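Genome polyprotein (Rhinovirus C, PDB 6KU8) is the 3C cysteine protease, which probably cleaves the viral polyprotein at specific sites and is captured here with the inhibitor rupintrivir. Local coordinates at residues I21-G26 with T42-G47. Numbering follows the deposited sequence.
Sequences ITTSKG and THAECG. With AG7 (4-{2-(4-fluoro-benzyl)-6-methyl-5-[(5-methyl-isoxazole-3-carbonyl)-amino]-4-oxo-heptanoylamino}-5-(2-oxo-pyrrolidin-3-yl)-pentanoic acid ethyl ester), chain B.
Thr-23 and Ala-44 join the turn between strands 18-23 and 26-34 to the loop that carries His-43, a case of one hydroxyl serving two backbones. Thr-23 OG1 donates to Ala-44 O over 2.7 Å, in the carbonyl plane and on a lone pair, with a C=O...donor angle of 144°. The same oxygen accepts from Lys-25 N at 2.9 Å, forming an ST turn within the type I turn 23-26. Chi1 of 79° places OG1 between the backbone N and the carbonyl carbon, within reach of both partners; donating to Ala-44 O directs the proton and so restricts the hydroxyl's rotation. A water adds a second, indirect link, bonded to Ser-24 OG and donating to Glu-45 O at 3.1 Å.

Apolar contact is made by Cys-46 SG, which meets Ile-21 CD1 at 3.9 Å and, more loosely, Thr-23 CG2. Ile-21 and Cys-46 also both touch Val-40, tying the contact to the barrel wall.

Lys-25 lays its CG against His-43 O (3.4 Å), and the chain then bends to bring CE beside the Glu-45 carboxylate. Lys-25 NZ stays 4.2 Å from Glu-45 OE2, beyond a salt bridge, so any attraction is probably modest.

Rupintrivir touches both sides: C05 sits over the centre of one His-43 ring face, and C53 lies 3.3 Å from Lys-25 O. Glu-74 holds His-43 ND1 and the His-43 side chain also touches Cys-150, consistent with the Cys-His-Glu triad of 3C proteases. The loop just after the probable catalytic histidine is thus held to the hairpin by a hydroxyl that donates across the contact and accepts within its own turn, together with the water bridge and the Cys-46 packing.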
loop_
_atom_site.group_PDB
_atom_site.type_symbol
_atom_site.label_atom_id
_atom_site.label_comp_id
_atom_site.label_asym_id
_atom_site.label_seq_id
_atom_site.Cartn_x
_atom_site.Cartn_y
_atom_site.Cartn_z
ATOM N N ILE A 21 3.749 -10.664 -0.146
ATOM C CA ILE A 21 2.608 -11.375 -0.705
ATOM C C ILE A 21 2.968 -11.749 -2.133
ATOM O O ILE A 21 3.479 -10.916 -2.890
ATOM C CB ILE A 21 1.329 -10.519 -0.637
ATOM C CG1 ILE A 21 0.079 -11.397 -0.597
ATOM C CG2 ILE A 21 1.260 -9.572 -1.812
ATOM C CD1 ILE A 21 -1.162 -10.658 -0.077
ATOM N N THR A 22 2.752 -13.012 -2.485
ATOM C CA THR A 22 3.122 -13.545 -3.789
ATOM C C THR A 22 1.842 -13.974 -4.484
ATOM O O THR A 22 1.084 -14.779 -3.936
ATOM C CB THR A 22 4.085 -14.732 -3.661
ATOM O OG1 THR A 22 5.253 -14.331 -2.936
ATOM C CG2 THR A 22 4.521 -15.241 -5.046
ATOM N N THR A 23 1.584 -13.411 -5.662
ATOM C CA THR A 23 0.480 -13.836 -6.516
ATOM C C THR A 23 1.028 -14.123 -7.908
ATOM O O THR A 23 2.225 -13.981 -8.168
ATOM C CB THR A 23 -0.642 -12.784 -6.586
ATOM O OG1 THR A 23 -0.271 -11.728 -7.490
ATOM C CG2 THR A 23 -0.943 -12.205 -5.203
ATOM N N SER A 24 0.138 -14.514 -8.822
ATOM C CA SER A 24 0.556 -14.676 -10.206
ATOM C C SER A 24 1.092 -13.375 -10.790
ATOM O O SER A 24 1.823 -13.410 -11.782
ATOM C CB SER A 24 -0.610 -15.201 -11.049
ATOM O OG SER A 24 -1.715 -14.316 -10.985
ATOM N N LYS A 25 0.768 -12.229 -10.188
ATOM C CA LYS A 25 1.303 -10.953 -10.653
ATOM C C LYS A 25 2.671 -10.626 -10.057
ATOM O O LYS A 25 3.183 -9.522 -10.287
ATOM C CB LYS A 25 0.323 -9.817 -10.343
ATOM C CG LYS A 25 -1.092 -10.051 -10.867
ATOM C CD LYS A 25 -1.089 -10.951 -12.092
ATOM C CE LYS A 25 -1.887 -10.353 -13.231
ATOM N NZ LYS A 25 -1.132 -9.229 -13.847
ATOM N N GLY A 26 3.268 -11.543 -9.308
ATOM C CA GLY A 26 4.570 -11.322 -8.716
ATOM C C GLY A 26 4.500 -11.053 -7.225
ATOM O O GLY A 26 3.511 -11.347 -6.547
ATOM N N THR A 42 -4.862 -3.561 -5.521
ATOM C CA THR A 42 -5.925 -4.311 -6.193
ATOM C C THR A 42 -5.388 -5.102 -7.381
ATOM O O THR A 42 -5.830 -6.230 -7.630
ATOM C CB THR A 42 -7.037 -3.366 -6.646
ATOM O OG1 THR A 42 -7.619 -2.748 -5.496
ATOM C CG2 THR A 42 -8.131 -4.137 -7.407
ATOM N N HIS A 43 -4.425 -4.539 -8.121
ATOM C CA HIS A 43 -3.915 -5.238 -9.303
ATOM C C HIS A 43 -2.997 -6.407 -8.963
ATOM O O HIS A 43 -2.505 -7.068 -9.885
ATOM C CB HIS A 43 -3.196 -4.257 -10.235
ATOM C CG HIS A 43 -1.889 -3.741 -9.700
ATOM N ND1 HIS A 43 -1.761 -2.501 -9.103
ATOM C CD2 HIS A 43 -0.650 -4.295 -9.680
ATOM C CE1 HIS A 43 -0.502 -2.314 -8.738
ATOM N NE2 HIS A 43 0.193 -3.386 -9.082
ATOM N N ALA A 44 -2.733 -6.679 -7.683
ATOM C CA ALA A 44 -2.094 -7.940 -7.332
ATOM C C ALA A 44 -3.034 -9.116 -7.552
ATOM O O ALA A 44 -2.572 -10.258 -7.645
ATOM C CB ALA A 44 -1.602 -7.911 -5.878
ATOM N N GLU A 45 -4.339 -8.857 -7.637
ATOM C CA GLU A 45 -5.350 -9.869 -7.957
ATOM C C GLU A 45 -5.312 -11.048 -6.988
ATOM O O GLU A 45 -5.271 -12.215 -7.390
ATOM C CB GLU A 45 -5.202 -10.344 -9.404
ATOM C CG GLU A 45 -5.559 -9.267 -10.415
ATOM C CD GLU A 45 -5.300 -9.702 -11.847
ATOM O OE1 GLU A 45 -5.222 -10.931 -12.093
ATOM O OE2 GLU A 45 -5.170 -8.814 -12.724
ATOM N N CYS A 46 -5.357 -10.738 -5.693
ATOM C CA CYS A 46 -5.316 -11.794 -4.689
ATOM C C CYS A 46 -6.537 -12.700 -4.811
ATOM O O CYS A 46 -7.640 -12.246 -5.126
ATOM C CB CYS A 46 -5.237 -11.192 -3.287
ATOM S SG CYS A 46 -3.723 -10.215 -3.009
ATOM N N GLY A 47 -6.331 -13.995 -4.571
ATOM C CA GLY A 47 -7.396 -14.977 -4.602
ATOM C C GLY A 47 -7.991 -15.237 -3.232
ATOM O O GLY A 47 -7.783 -14.485 -2.276
HETATM C C01 AG7 B . 1.647 0.633 -14.121
HETATM C C02 AG7 B . 0.989 -0.705 -13.829
HETATM O O03 AG7 B . 2.371 1.232 -13.379
HETATM C C04 AG7 B . 0.933 -1.085 -12.356
HETATM C C05 AG7 B . -0.106 -2.192 -12.319
HETATM C C06 AG7 B . -1.527 -1.606 -12.342
HETATM C C07 AG7 B . -1.879 -0.609 -11.447
HETATM C C08 AG7 B . -3.158 -0.076 -11.465
HETATM C C09 AG7 B . -4.097 -0.533 -12.384
HETATM C C10 AG7 B . -3.748 -1.531 -13.284
HETATM C C11 AG7 B . -2.466 -2.067 -13.265
HETATM N N12 AG7 B . 2.996 -1.183 -10.740
HETATM C C13 AG7 B . 4.390 -1.625 -10.563
HETATM C C14 AG7 B . 5.140 -0.351 -10.211
HETATM C C15 AG7 B . 5.301 0.552 -11.492
HETATM C C16 AG7 B . 6.405 1.687 -11.177
HETATM N N17 AG7 B . 7.148 1.858 -12.258
HETATM O O18 AG7 B . 6.513 2.265 -10.148
HETATM C C19 AG7 B . 4.716 -2.757 -9.581
HETATM C C20 AG7 B . 3.558 -3.764 -9.499
HETATM C C21 AG7 B . 4.089 -4.823 -10.438
HETATM O O22 AG7 B . 3.241 -5.512 -11.300
HETATM O O23 AG7 B . 5.257 -5.011 -10.438
HETATM C C47 AG7 B . 2.351 -1.525 -11.996
HETATM O O48 AG7 B . 2.970 -2.158 -12.782
HETATM C C50 AG7 B . 3.949 -6.400 -12.112
HETATM C C53 AG7 B . 2.951 -7.361 -12.753
HETATM C C57 AG7 B . 1.258 1.113 -15.507
HETATM N N58 AG7 B . 1.698 2.443 -15.686
HETATM C C59 AG7 B . 0.892 3.310 -16.473
HETATM O O60 AG7 B . -0.142 3.043 -16.999
HETATM C C78 AG7 B . 1.945 0.274 -16.585
HETATM C C81 AG7 B . 1.433 0.574 -18.000
HETATM F F1 AG7 B . -5.357 0.003 -12.398
HETATM C C82 AG7 B . 3.459 0.498 -16.509
HETATM C C83 AG7 B . 6.678 0.912 -13.351
HETATM C C84 AG7 B . 5.761 -0.128 -12.555
HETATM C C1 AG7 B . 1.571 4.624 -16.563
HETATM O O HOH W 1 -3.177 -14.085 -8.615
#